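Local structure of catalase-3 (Neurospora crassa, 4AJ9) at residues Ile333-Asp338 with Gly417-Pro422; Ala86-Gly91 with Thr128-Phe133; Ile211-Leu216 with Ser223-Trp228; Leu291-Phe296 with Thr340-Leu345. The protein is a heme catalase that breaks down hydrogen peroxide into dioxygen and water, which probably protects the cell from peroxide damage. All coordinates share one frame; numbering follows the deposited sequence.

Interaction 1: Ile333-Asp338 with Gly417-Pro422; sequences IVRGVD and GFFTTP
Asp-338 and Arg-335 carry the polar half of this contact, and Phe-418 the apolar half. Asp-338 OD2 takes two bonds from Thr-421. Thr-421 OG1 donates to Asp-338 OD2 over 2.7 Å, on its anti lone pair. The backbone N of Thr-421 reaches Asp-338 OD2 over 2.9 Å from above the carboxylate plane, with an N-H...O angle of 170°. Arg-424 forms a salt bridge to the same oxygen, so the buried carboxylate is probably charged.

Arg-335 has CG anti to the backbone N (chi1 -178°), and its extended chain runs past Gly-417. Arg-335 NH1 donates to Gly-417 O over 2.9 Å, on a carbonyl lone pair and near the guanidinium plane. Phe-419 CE1 sits over the centre of one guanidinium face, with the two planes 63° apart. Glu-219 holds NH2 in a salt bridge.

The Phe-418 ring lies against the turn of Ile-333 to Asp-338. Phe-418 CE1 lies 3.8 Å from Ile-333 CG2 and 3.3 Å from Val-337 O. At its edge are Val-334 O and Asp-338 OD1. Phe-45 of the second subunit meets this ring edge-to-face.

One water bridges Val-337 O and Phe-419 O; another joins Asp-338 OD1 to Thr-420 OG1, which also bonds Arg-432 of the third subunit.

The arrangement is a type II beta turn, Val-334 to Val-337, packed against an extended loop where two other subunits of the catalase tetramer come in.

Interaction 2: Ala86-Gly91 with Thr128-Phe133; sequences AASFLG and TDEGNF
The tight turn between strands 121-128 and 131-138 of the antiparallel catalase sheet meets a short 3-10 turn at Ser-88 and Phe-89. The polar end of the contact is Ser-88. Its OG is anti to the backbone N (chi1 166°), which carries it to Asp-129. The Ser-88 OG to Asp-129 OD1 distance is 2.3 Å, so short that the detail of this bond is doubtful. Ser-88 CB rests against the carboxylate of Glu-130, 3.5 Å from CD. One water accepts from Ser-88 N and donates to Glu-130 OE1. The other Glu-130 oxygen, OE2, forms a salt bridge with Arg-416.

The apolar end is Phe-89. Phe-89 CB lies 3.6 Å from Thr-128 CG2. Phe-89 CE1 lies 3.7 Å from Phe-133 CD2. The two rings are oblique, 5.5 Å between centroids and 37° between planes. Leu-90 CG lies over one face of the Phe-89 ring, offset toward the rim.

Thr-128 OG1 braces the turn from within. Thr-128 OG1 accepts from Glu-130 N over 2.9 Å and donates to Gly-131 O over 2.6 Å, on a lone pair. This is an ST turn within a beta hairpin, with a neighbouring loop packed on the hairpin end.

Interaction 3: Ile211-Leu216 with Ser223-Trp228; sequences IHTFRL and SKLVKW. With HEM (protoporphyrin IX containing Fe), chain Y.
The rings of Phe-214 and Trp-228 meet obliquely, 5.5 Å between centroids and with planes at 50°. Phe-214 CD1 comes to the indole edge, 3.8 Å from Trp-228 CD1. Leu-216 CD2 reaches the benzo part of the indole at CH2. Phe-214, Val-226 and Leu-216 point to one face of the sheet, where Val-226 CG1 lies between Phe-214 CB and Leu-216 CG. Leu-225 CD2 lies over one face of the Arg-215 guanidinium, nearest NE, which pairs with Glu-280.

In antiparallel register, Phe-214 and Val-226 exchange two hydrogen bonds, as do Leu-216 and Lys-224.

The Lys-227 chain bends at chi2 (-70°), bringing NZ back to segment Ile-211 to Leu-216. Lys-227 NZ donates to Ile-211 O over 2.8 Å and Thr-213 OG1 over 2.9 Å, which also bonds Leu-290 O.

At the heme, His-212 NE2 lies 3.3 Å and Ile-211 CD1 3.6 Å from the vinyl carbon CBB. Asp-342 bonds His-212 ND1 and Arg-348 bonds NE2. This is a beta hairpin whose leading loop lines the catalase heme pocket.

Interaction 4: Leu291-Phe296 with Thr340-Leu345; sequences LDPTKF and TEDPLL. With HEM (protoporphyrin IX containing Fe), chain Y.
Leu-291 and Pro-293 make apolar contacts with Thr-340-Leu-345. Leu-291 CD2 lies 3.7 Å from Thr-340 CB, and its CD1 touches Glu-341 CB. Pro-293 CG meets Leu-344 CD2 at 3.7 Å. Leu-344 then reaches the heme, with CD1 3.4 Å from the methyl carbon CMC.

Leu-291 O lies 3.3 Å from Asp-342 CG; with OD2 it forms a close pair of acceptors, not a bond. It also accepts a CA-H...O contact from Asp-342 CA.

Asp-342 is the N-cap of helix 343-360. Its CG is anti to the backbone N (chi1 170°), and Asp-342 OD1 accepts from Leu-344 N over 2.7 Å and Leu-345 N over 3.0 Å.

Within its own loop, Asp-292 OD1 accepts from Thr-294 N over 2.8 Å, an Asx turn, and OD2 salt-bridges Lys-295.

Across the contact the touches are apolar and CH...O; hydrogen bonds stay within each segment or go beyond both. The two helix-start amides and His-212 would be expected to favour a negative charge on Asp-342, close to the acceptor Leu-291 O.

How the interactions relate
All four contacts are largely buried. Interactions 1, 2 and 3 reach the same antiparallel sheet, where strands 337-338 and 214-217 are neighbours: Asp-338 N probably bonds Arg-215 O. Val-334 packs on the turn of interaction 2, and Phe-133 touches Trp-228. Interactions 3 and 4 both touch the heme and are linked by His-212 with Asp-342 and Thr-213 with Thr-340. Chemistry follows place. Interaction 1, at subunit interfaces, combines charged side chains and waters with a buried phenylalanine. Interaction 2 has a polar end, with Asp-129 exposed, beside two phenylalanine rings that meet obliquely. Interaction 3 is bonded mainly through the backbone, whereas interaction 4 joins its segments mainly by apolar contact.

Interaction 1: Ile333-Asp338 with Gly417-Pro422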
# COMPACT_ATOMS: atom_id res chain seq x y z
N ILE C 333 -20.01 -15.64 -7.31
CA ILE C 333 -21.09 -16.46 -7.87
C ILE C 333 -20.96 -17.89 -7.36
O ILE C 333 -19.89 -18.29 -6.90
CB ILE C 333 -21.09 -16.41 -9.42
CG1 ILE C 333 -22.40 -16.96 -10.00
CG2 ILE C 333 -19.86 -17.12 -10.01
CD1 ILE C 333 -22.61 -16.55 -11.47
N VAL C 334 -22.06 -18.64 -7.40
CA VAL C 334 -22.07 -20.01 -6.88
C VAL C 334 -22.70 -20.98 -7.90
O VAL C 334 -23.43 -20.55 -8.80
CB VAL C 334 -22.85 -20.10 -5.55
CG1 VAL C 334 -22.20 -19.23 -4.47
CG2 VAL C 334 -24.31 -19.67 -5.76
N ARG C 335 -22.40 -22.27 -7.76
CA ARG C 335 -23.05 -23.30 -8.56
C ARG C 335 -24.55 -23.08 -8.58
O ARG C 335 -25.16 -22.90 -7.53
CB ARG C 335 -22.76 -24.68 -7.97
CG ARG C 335 -23.36 -25.83 -8.77
CD ARG C 335 -23.06 -27.17 -8.08
NE ARG C 335 -23.76 -28.29 -8.71
CZ ARG C 335 -23.21 -29.15 -9.56
NH1 ARG C 335 -21.93 -29.01 -9.91
NH2 ARG C 335 -23.92 -30.14 -10.07
N GLY C 336 -25.15 -23.11 -9.77
CA GLY C 336 -26.57 -22.87 -9.91
C GLY C 336 -26.91 -21.51 -10.51
O GLY C 336 -28.05 -21.25 -10.87
N VAL C 337 -25.91 -20.64 -10.60
CA VAL C 337 -26.10 -19.31 -11.17
C VAL C 337 -24.99 -19.09 -12.19
O VAL C 337 -23.88 -19.60 -12.01
CB VAL C 337 -26.01 -18.22 -10.06
CG1 VAL C 337 -26.27 -16.84 -10.64
CG2 VAL C 337 -26.99 -18.53 -8.93
N ASP C 338 -25.29 -18.34 -13.26
CA ASP C 338 -24.30 -17.99 -14.27
C ASP C 338 -24.48 -16.55 -14.76
O ASP C 338 -25.51 -15.93 -14.51
CB ASP C 338 -24.36 -18.95 -15.46
CG ASP C 338 -23.07 -18.94 -16.30
OD1 ASP C 338 -22.07 -18.35 -15.85
OD2 ASP C 338 -23.07 -19.53 -17.40
N GLY C 417 -18.84 -28.63 -8.23
CA GLY C 417 -18.08 -27.47 -8.64
C GLY C 417 -18.95 -26.50 -9.43
O GLY C 417 -20.03 -26.86 -9.90
N PHE C 418 -18.48 -25.26 -9.54
CA PHE C 418 -19.13 -24.31 -10.42
C PHE C 418 -19.01 -24.82 -11.86
O PHE C 418 -18.06 -25.51 -12.20
CB PHE C 418 -18.46 -22.94 -10.33
CG PHE C 418 -19.03 -21.94 -11.28
CD1 PHE C 418 -20.15 -21.21 -10.94
CD2 PHE C 418 -18.45 -21.75 -12.54
CE1 PHE C 418 -20.70 -20.29 -11.84
CE2 PHE C 418 -18.99 -20.83 -13.44
CZ PHE C 418 -20.12 -20.10 -13.07
N PHE C 419 -19.98 -24.47 -12.70
CA PHE C 419 -19.83 -24.73 -14.12
C PHE C 419 -20.55 -23.68 -14.93
O PHE C 419 -21.63 -23.21 -14.56
CB PHE C 419 -20.26 -26.16 -14.51
CG PHE C 419 -21.71 -26.46 -14.25
CD1 PHE C 419 -22.15 -26.81 -12.98
CD2 PHE C 419 -22.64 -26.42 -15.28
CE1 PHE C 419 -23.48 -27.10 -12.74
CE2 PHE C 419 -23.98 -26.72 -15.05
CZ PHE C 419 -24.40 -27.06 -13.78
N THR C 420 -19.92 -23.27 -16.02
CA THR C 420 -20.53 -22.32 -16.93
C THR C 420 -21.67 -23.04 -17.66
O THR C 420 -21.55 -24.23 -17.95
CB THR C 420 -19.49 -21.78 -17.91
OG1 THR C 420 -18.59 -20.90 -17.22
CG2 THR C 420 -20.14 -21.01 -19.04
N THR C 421 -22.76 -22.33 -17.94
CA THR C 421 -23.91 -22.92 -18.63
C THR C 421 -23.43 -23.68 -19.87
O THR C 421 -22.87 -23.08 -20.78
CB THR C 421 -24.92 -21.86 -19.09
OG1 THR C 421 -25.23 -20.98 -18.00
CG2 THR C 421 -26.21 -22.54 -19.57
N PRO C 422 -23.66 -24.99 -19.89
CA PRO C 422 -23.07 -25.80 -20.97
C PRO C 422 -23.55 -25.41 -22.38
O PRO C 422 -22.81 -25.61 -23.35
CB PRO C 422 -23.49 -27.24 -20.61
CG PRO C 422 -24.54 -27.13 -19.57
CD PRO C 422 -24.36 -25.81 -18.88
O HOH W 1 -23.52 -21.82 -13.24
O HOH W 2 -19.34 -18.52 -16.75

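Interaction 2: Ala86-Gly91 with Thr128-Phe133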
# COMPACT_ATOMS: atom_id res chain seq x y z
N ALA C 86 -29.55 -25.03 -9.21
CA ALA C 86 -28.76 -25.88 -8.31
C ALA C 86 -28.24 -25.11 -7.11
O ALA C 86 -27.57 -25.69 -6.25
CB ALA C 86 -27.59 -26.49 -9.07
N ALA C 87 -28.50 -23.80 -7.06
CA ALA C 87 -28.02 -22.97 -5.96
C ALA C 87 -28.44 -23.53 -4.61
O ALA C 87 -29.63 -23.71 -4.34
CB ALA C 87 -28.51 -21.53 -6.12
N SER C 88 -27.47 -23.80 -3.75
CA SER C 88 -27.71 -24.49 -2.49
C SER C 88 -28.60 -23.70 -1.54
O SER C 88 -29.42 -24.27 -0.82
CB SER C 88 -26.38 -24.83 -1.81
OG SER C 88 -26.59 -25.21 -0.46
N PHE C 89 -28.46 -22.38 -1.53
CA PHE C 89 -29.23 -21.57 -0.60
C PHE C 89 -30.72 -21.53 -0.98
O PHE C 89 -31.55 -21.10 -0.19
CB PHE C 89 -28.64 -20.17 -0.43
CG PHE C 89 -28.95 -19.22 -1.57
CD1 PHE C 89 -28.28 -19.33 -2.78
CD2 PHE C 89 -29.89 -18.21 -1.41
CE1 PHE C 89 -28.56 -18.45 -3.81
CE2 PHE C 89 -30.16 -17.33 -2.43
CZ PHE C 89 -29.50 -17.45 -3.63
N LEU C 90 -31.04 -21.98 -2.18
CA LEU C 90 -32.44 -22.04 -2.62
C LEU C 90 -32.95 -23.48 -2.71
O LEU C 90 -34.00 -23.74 -3.30
CB LEU C 90 -32.60 -21.32 -3.96
CG LEU C 90 -32.33 -19.81 -3.89
CD1 LEU C 90 -32.20 -19.22 -5.28
CD2 LEU C 90 -33.43 -19.11 -3.10
N GLY C 91 -32.21 -24.41 -2.11
CA GLY C 91 -32.44 -25.83 -2.34
C GLY C 91 -33.43 -26.55 -1.43
O GLY C 91 -33.70 -27.73 -1.64
N THR C 128 -23.62 -18.66 1.80
CA THR C 128 -24.19 -19.99 1.58
C THR C 128 -23.22 -21.09 1.94
O THR C 128 -22.02 -20.83 2.10
CB THR C 128 -24.65 -20.21 0.13
OG1 THR C 128 -23.53 -20.65 -0.68
CG2 THR C 128 -25.23 -18.94 -0.46
N ASP C 129 -23.72 -22.31 2.05
CA ASP C 129 -22.83 -23.43 2.37
C ASP C 129 -22.04 -23.87 1.13
O ASP C 129 -21.27 -24.82 1.21
CB ASP C 129 -23.60 -24.58 3.01
CG ASP C 129 -24.85 -24.95 2.23
OD1 ASP C 129 -24.86 -24.74 0.99
OD2 ASP C 129 -25.82 -25.45 2.85
N GLU C 130 -22.22 -23.17 0.02
CA GLU C 130 -21.40 -23.39 -1.18
C GLU C 130 -20.72 -22.10 -1.64
O GLU C 130 -20.53 -21.86 -2.84
CB GLU C 130 -22.22 -24.05 -2.31
CG GLU C 130 -22.70 -25.45 -1.90
CD GLU C 130 -23.42 -26.23 -3.00
OE1 GLU C 130 -23.71 -25.67 -4.08
OE2 GLU C 130 -23.67 -27.43 -2.78
N GLY C 131 -20.35 -21.27 -0.67
CA GLY C 131 -19.57 -20.07 -0.92
C GLY C 131 -20.41 -18.82 -0.84
O GLY C 131 -21.63 -18.89 -0.75
N ASN C 132 -19.75 -17.67 -0.87
CA ASN C 132 -20.47 -16.41 -0.82
C ASN C 132 -21.09 -16.08 -2.17
O ASN C 132 -20.41 -16.14 -3.19
CB ASN C 132 -19.54 -15.27 -0.40
CG ASN C 132 -19.10 -15.39 1.03
OD1 ASN C 132 -19.71 -16.11 1.82
ND2 ASN C 132 -18.02 -14.68 1.39
N PHE C 133 -22.38 -15.75 -2.15
CA PHE C 133 -23.11 -15.28 -3.32
C PHE C 133 -23.62 -13.86 -3.07
O PHE C 133 -24.36 -13.62 -2.14
CB PHE C 133 -24.30 -16.20 -3.62
CG PHE C 133 -25.15 -15.72 -4.76
CD1 PHE C 133 -24.59 -15.48 -6.00
CD2 PHE C 133 -26.52 -15.52 -4.59
CE1 PHE C 133 -25.38 -15.03 -7.07
CE2 PHE C 133 -27.31 -15.09 -5.66
CZ PHE C 133 -26.74 -14.84 -6.90
O HOH W 3 -24.79 -23.18 -4.76

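Interaction 3: Ile211-Leu216 with Ser223-Trp228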
# COMPACT_ATOMS: atom_id res chain seq x y z
N ILE C 211 -30.68 -5.78 -11.65
CA ILE C 211 -30.56 -5.07 -12.93
C ILE C 211 -30.25 -5.99 -14.12
O ILE C 211 -31.05 -6.10 -15.04
CB ILE C 211 -29.56 -3.91 -12.90
CG1 ILE C 211 -29.96 -2.89 -11.82
CG2 ILE C 211 -29.46 -3.23 -14.29
CD1 ILE C 211 -29.36 -1.53 -12.02
N HIS C 212 -29.10 -6.65 -14.09
CA HIS C 212 -28.76 -7.54 -15.19
C HIS C 212 -29.63 -8.76 -15.23
O HIS C 212 -30.05 -9.28 -14.19
CB HIS C 212 -27.32 -8.04 -15.08
CG HIS C 212 -26.32 -6.96 -14.81
ND1 HIS C 212 -26.01 -5.98 -15.74
CD2 HIS C 212 -25.55 -6.71 -13.73
CE1 HIS C 212 -25.09 -5.18 -15.23
NE2 HIS C 212 -24.79 -5.60 -14.01
N THR C 213 -29.85 -9.25 -16.43
CA THR C 213 -30.27 -10.63 -16.61
C THR C 213 -29.09 -11.52 -16.24
O THR C 213 -27.98 -11.32 -16.73
CB THR C 213 -30.68 -10.89 -18.07
OG1 THR C 213 -31.59 -9.87 -18.50
CG2 THR C 213 -31.35 -12.28 -18.21
N PHE C 214 -29.35 -12.48 -15.36
CA PHE C 214 -28.40 -13.54 -15.05
C PHE C 214 -28.99 -14.85 -15.55
O PHE C 214 -29.99 -14.84 -16.27
CB PHE C 214 -28.13 -13.61 -13.55
CG PHE C 214 -27.33 -12.44 -13.02
CD1 PHE C 214 -27.97 -11.26 -12.67
CD2 PHE C 214 -25.95 -12.52 -12.89
CE1 PHE C 214 -27.25 -10.18 -12.19
CE2 PHE C 214 -25.22 -11.44 -12.39
CZ PHE C 214 -25.87 -10.26 -12.06
N ARG C 215 -28.36 -15.97 -15.20
CA ARG C 215 -28.91 -17.28 -15.52
C ARG C 215 -29.04 -18.14 -14.27
O ARG C 215 -28.12 -18.19 -13.44
CB ARG C 215 -28.04 -18.01 -16.55
CG ARG C 215 -28.16 -17.47 -17.96
CD ARG C 215 -27.16 -18.13 -18.92
NE ARG C 215 -27.59 -17.93 -20.30
CZ ARG C 215 -26.96 -17.16 -21.19
NH1 ARG C 215 -25.84 -16.53 -20.84
NH2 ARG C 215 -27.44 -17.04 -22.42
N LEU C 216 -30.17 -18.82 -14.15
CA LEU C 216 -30.29 -19.91 -13.18
C LEU C 216 -30.02 -21.19 -13.94
O LEU C 216 -30.48 -21.35 -15.07
CB LEU C 216 -31.68 -19.95 -12.53
CG LEU C 216 -32.07 -18.74 -11.68
CD1 LEU C 216 -33.42 -18.99 -11.01
CD2 LEU C 216 -30.98 -18.46 -10.63
N SER C 223 -30.83 -24.04 -18.34
CA SER C 223 -30.81 -22.68 -17.83
C SER C 223 -32.07 -21.90 -18.14
O SER C 223 -32.79 -22.21 -19.09
CB SER C 223 -29.60 -21.92 -18.38
OG SER C 223 -29.67 -21.79 -19.79
N LYS C 224 -32.34 -20.90 -17.32
CA LYS C 224 -33.35 -19.90 -17.61
C LYS C 224 -32.70 -18.56 -17.37
O LYS C 224 -31.80 -18.46 -16.54
CB LYS C 224 -34.55 -20.06 -16.68
CG LYS C 224 -35.28 -21.39 -16.85
CD LYS C 224 -36.51 -21.45 -15.98
CE LYS C 224 -37.28 -22.75 -16.23
NZ LYS C 224 -37.49 -22.98 -17.68
N LEU C 225 -33.15 -17.54 -18.09
CA LEU C 225 -32.69 -16.18 -17.85
C LEU C 225 -33.48 -15.64 -16.67
O LEU C 225 -34.66 -15.98 -16.50
CB LEU C 225 -32.94 -15.33 -19.09
CG LEU C 225 -32.25 -15.78 -20.38
CD1 LEU C 225 -32.76 -14.96 -21.58
CD2 LEU C 225 -30.73 -15.69 -20.24
N VAL C 226 -32.84 -14.82 -15.83
CA VAL C 226 -33.49 -14.37 -14.60
C VAL C 226 -33.22 -12.89 -14.29
O VAL C 226 -32.12 -12.39 -14.52
CB VAL C 226 -33.08 -15.24 -13.38
CG1 VAL C 226 -31.60 -15.09 -13.06
CG2 VAL C 226 -33.92 -14.90 -12.18
N LYS C 227 -34.24 -12.21 -13.77
CA LYS C 227 -34.07 -10.89 -13.14
C LYS C 227 -34.32 -11.04 -11.64
O LYS C 227 -35.32 -11.63 -11.23
CB LYS C 227 -35.06 -9.86 -13.72
CG LYS C 227 -34.88 -9.53 -15.20
CD LYS C 227 -33.60 -8.75 -15.47
CE LYS C 227 -33.69 -7.97 -16.78
NZ LYS C 227 -32.38 -7.38 -17.19
N TRP C 228 -33.41 -10.49 -10.83
CA TRP C 228 -33.58 -10.51 -9.37
C TRP C 228 -34.33 -9.27 -8.92
O TRP C 228 -34.02 -8.14 -9.34
CB TRP C 228 -32.23 -10.51 -8.65
CG TRP C 228 -31.35 -11.69 -8.88
CD1 TRP C 228 -30.17 -11.71 -9.57
CD2 TRP C 228 -31.55 -13.03 -8.39
NE1 TRP C 228 -29.63 -12.97 -9.55
CE2 TRP C 228 -30.46 -13.80 -8.82
CE3 TRP C 228 -32.55 -13.64 -7.62
CZ2 TRP C 228 -30.34 -15.16 -8.53
CZ3 TRP C 228 -32.43 -14.98 -7.33
CH2 TRP C 228 -31.34 -15.73 -7.78
CHA HEM Y . -19.79 -0.38 -5.90
CHB HEM Y . -24.13 -1.44 -7.83
CHC HEM Y . -22.27 -0.78 -12.26
CHD HEM Y . -17.82 -0.61 -10.36
C1A HEM Y . -21.14 -0.68 -6.02
C2A HEM Y . -22.09 -0.87 -4.93
C3A HEM Y . -23.29 -1.15 -5.47
C4A HEM Y . -23.13 -1.16 -6.91
CMA HEM Y . -24.61 -1.42 -4.72
CAA HEM Y . -21.76 -0.72 -3.42
CBA HEM Y . -21.53 -2.07 -2.75
CGA HEM Y . -21.33 -1.83 -1.27
O1A HEM Y . -20.18 -1.99 -0.79
O2A HEM Y . -22.32 -1.48 -0.58
C1B HEM Y . -23.99 -1.41 -9.21
C2B HEM Y . -25.00 -1.80 -10.17
C3B HEM Y . -24.50 -1.59 -11.40
C4B HEM Y . -23.15 -1.10 -11.24
CMB HEM Y . -26.40 -2.32 -9.76
CAB HEM Y . -25.15 -1.88 -12.78
CBB HEM Y . -26.10 -2.81 -12.91
C1C HEM Y . -20.91 -0.76 -12.12
C2C HEM Y . -19.94 -0.87 -13.20
C3C HEM Y . -18.72 -0.80 -12.66
C4C HEM Y . -18.87 -0.69 -11.23
CMC HEM Y . -20.28 -0.99 -14.70
CAC HEM Y . -17.35 -0.91 -13.35
CBC HEM Y . -17.23 -1.69 -14.43
C1D HEM Y . -17.92 -0.52 -9.01
C2D HEM Y . -16.79 -0.42 -8.12
C3D HEM Y . -17.41 -0.35 -6.73
C4D HEM Y . -18.84 -0.42 -6.91
CMD HEM Y . -15.30 -0.40 -8.52
CAD HEM Y . -16.65 -0.25 -5.39
CBD HEM Y . -16.55 -1.66 -4.83
CGD HEM Y . -15.71 -1.65 -3.58
O1D HEM Y . -15.84 -2.60 -2.77
O2D HEM Y . -14.94 -0.67 -3.39
NA HEM Y . -21.81 -0.87 -7.21
NB HEM Y . -22.88 -1.00 -9.90
NC HEM Y . -20.21 -0.66 -10.94
ND HEM Y . -19.10 -0.52 -8.27
FE HEM Y . -21.02 -0.87 -9.06
O HOH W 4 -33.36 -6.84 -11.85
O HOH W 5 -31.46 -8.80 -11.91

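Interaction 4: Leu291-Phe296 with Thr340-Leu345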
# COMPACT_ATOMS: atom_id res chain seq x y z
N LEU C 291 -30.12 -8.58 -22.72
CA LEU C 291 -28.72 -8.37 -22.36
C LEU C 291 -28.45 -6.87 -22.13
O LEU C 291 -27.36 -6.49 -21.73
CB LEU C 291 -27.79 -8.90 -23.46
CG LEU C 291 -27.81 -10.39 -23.79
CD1 LEU C 291 -26.82 -10.68 -24.92
CD2 LEU C 291 -27.50 -11.25 -22.57
N ASP C 292 -29.48 -6.05 -22.36
CA ASP C 292 -29.38 -4.60 -22.28
C ASP C 292 -29.82 -4.11 -20.90
O ASP C 292 -31.01 -4.12 -20.58
CB ASP C 292 -30.27 -3.97 -23.37
CG ASP C 292 -30.17 -2.45 -23.42
OD1 ASP C 292 -29.65 -1.82 -22.46
OD2 ASP C 292 -30.65 -1.87 -24.42
N PRO C 293 -28.86 -3.63 -20.09
CA PRO C 293 -29.13 -3.21 -18.71
C PRO C 293 -29.85 -1.87 -18.60
O PRO C 293 -30.14 -1.42 -17.48
CB PRO C 293 -27.71 -3.09 -18.12
CG PRO C 293 -26.88 -2.66 -19.29
CD PRO C 293 -27.47 -3.37 -20.49
N THR C 294 -30.13 -1.23 -19.74
CA THR C 294 -30.88 0.02 -19.71
C THR C 294 -32.37 -0.25 -19.85
O THR C 294 -33.16 0.68 -19.96
CB THR C 294 -30.44 1.01 -20.84
OG1 THR C 294 -30.77 0.46 -22.13
CG2 THR C 294 -28.91 1.26 -20.78
N LYS C 295 -32.75 -1.53 -19.85
CA LYS C 295 -34.14 -1.92 -20.03
C LYS C 295 -34.58 -2.80 -18.87
O LYS C 295 -33.78 -3.58 -18.35
CB LYS C 295 -34.32 -2.71 -21.33
CG LYS C 295 -33.73 -2.07 -22.59
CD LYS C 295 -34.65 -1.02 -23.17
CE LYS C 295 -34.13 -0.51 -24.52
NZ LYS C 295 -32.73 -0.00 -24.42
N PHE C 296 -35.83 -2.67 -18.45
CA PHE C 296 -36.44 -3.64 -17.54
C PHE C 296 -37.54 -4.44 -18.24
O PHE C 296 -38.02 -4.04 -19.29
CB PHE C 296 -36.95 -3.00 -16.23
CG PHE C 296 -38.12 -2.05 -16.40
CD1 PHE C 296 -39.42 -2.53 -16.43
CD2 PHE C 296 -37.91 -0.69 -16.52
CE1 PHE C 296 -40.49 -1.67 -16.58
CE2 PHE C 296 -38.97 0.18 -16.68
CZ PHE C 296 -40.26 -0.30 -16.71
N THR C 340 -24.56 -13.50 -17.85
CA THR C 340 -24.92 -13.34 -19.24
C THR C 340 -23.96 -12.38 -19.92
O THR C 340 -23.12 -11.74 -19.27
CB THR C 340 -26.34 -12.82 -19.46
OG1 THR C 340 -26.43 -11.47 -18.99
CG2 THR C 340 -27.38 -13.71 -18.76
N GLU C 341 -24.12 -12.28 -21.22
CA GLU C 341 -23.27 -11.47 -22.07
C GLU C 341 -23.65 -9.99 -22.05
O GLU C 341 -23.40 -9.27 -23.01
CB GLU C 341 -23.33 -12.01 -23.50
CG GLU C 341 -22.66 -13.38 -23.68
CD GLU C 341 -23.54 -14.55 -23.23
OE1 GLU C 341 -24.63 -14.33 -22.68
OE2 GLU C 341 -23.13 -15.70 -23.44
N ASP C 342 -24.25 -9.55 -20.94
CA ASP C 342 -24.57 -8.15 -20.73
C ASP C 342 -23.24 -7.43 -20.59
O ASP C 342 -22.50 -7.67 -19.64
CB ASP C 342 -25.41 -8.07 -19.45
CG ASP C 342 -25.63 -6.66 -18.95
OD1 ASP C 342 -24.73 -5.78 -19.06
OD2 ASP C 342 -26.73 -6.44 -18.40
N PRO C 343 -22.89 -6.56 -21.56
CA PRO C 343 -21.56 -5.94 -21.57
C PRO C 343 -21.29 -5.06 -20.35
O PRO C 343 -20.14 -4.72 -20.08
CB PRO C 343 -21.58 -5.08 -22.84
CG PRO C 343 -22.64 -5.70 -23.71
CD PRO C 343 -23.68 -6.19 -22.75
N LEU C 344 -22.33 -4.70 -19.62
CA LEU C 344 -22.11 -3.90 -18.43
C LEU C 344 -21.71 -4.83 -17.29
O LEU C 344 -20.74 -4.60 -16.59
CB LEU C 344 -23.35 -3.09 -18.08
CG LEU C 344 -23.22 -2.11 -16.92
CD1 LEU C 344 -22.37 -0.91 -17.32
CD2 LEU C 344 -24.62 -1.68 -16.47
N LEU C 345 -22.48 -5.90 -17.12
CA LEU C 345 -22.16 -6.91 -16.12
C LEU C 345 -20.76 -7.46 -16.36
O LEU C 345 -19.97 -7.62 -15.43
CB LEU C 345 -23.17 -8.04 -16.19
CG LEU C 345 -22.75 -9.33 -15.50
CD1 LEU C 345 -22.66 -9.09 -14.00
CD2 LEU C 345 -23.77 -10.42 -15.80
CHA HEM Y . -19.79 -0.38 -5.90
CHB HEM Y . -24.13 -1.44 -7.83
CHC HEM Y . -22.27 -0.78 -12.26
CHD HEM Y . -17.82 -0.61 -10.36
C1A HEM Y . -21.14 -0.68 -6.02
C2A HEM Y . -22.09 -0.87 -4.93
C3A HEM Y . -23.29 -1.15 -5.47
C4A HEM Y . -23.13 -1.16 -6.91
CMA HEM Y . -24.61 -1.42 -4.72
CAA HEM Y . -21.76 -0.72 -3.42
CBA HEM Y . -21.53 -2.07 -2.75
CGA HEM Y . -21.33 -1.83 -1.27
O1A HEM Y . -20.18 -1.99 -0.79
O2A HEM Y . -22.32 -1.48 -0.58
C1B HEM Y . -23.99 -1.41 -9.21
C2B HEM Y . -25.00 -1.80 -10.17
C3B HEM Y . -24.50 -1.59 -11.40
C4B HEM Y . -23.15 -1.10 -11.24
CMB HEM Y . -26.40 -2.32 -9.76
CAB HEM Y . -25.15 -1.88 -12.78
CBB HEM Y . -26.10 -2.81 -12.91
C1C HEM Y . -20.91 -0.76 -12.12
C2C HEM Y . -19.94 -0.87 -13.20
C3C HEM Y . -18.72 -0.80 -12.66
C4C HEM Y . -18.87 -0.69 -11.23
CMC HEM Y . -20.28 -0.99 -14.70
CAC HEM Y . -17.35 -0.91 -13.35
CBC HEM Y . -17.23 -1.69 -14.43
C1D HEM Y . -17.92 -0.52 -9.01
C2D HEM Y . -16.79 -0.42 -8.12
C3D HEM Y . -17.41 -0.35 -6.73
C4D HEM Y . -18.84 -0.42 -6.91
CMD HEM Y . -15.30 -0.40 -8.52
CAD HEM Y . -16.65 -0.25 -5.39
CBD HEM Y . -16.55 -1.66 -4.83
CGD HEM Y . -15.71 -1.65 -3.58
O1D HEM Y . -15.84 -2.60 -2.77
O2D HEM Y . -14.94 -0.67 -3.39
NA HEM Y . -21.81 -0.87 -7.21
NB HEM Y . -22.88 -1.00 -9.90
NC HEM Y . -20.21 -0.66 -10.94
ND HEM Y . -19.10 -0.52 -8.27
FE HEM Y . -21.02 -0.87 -9.06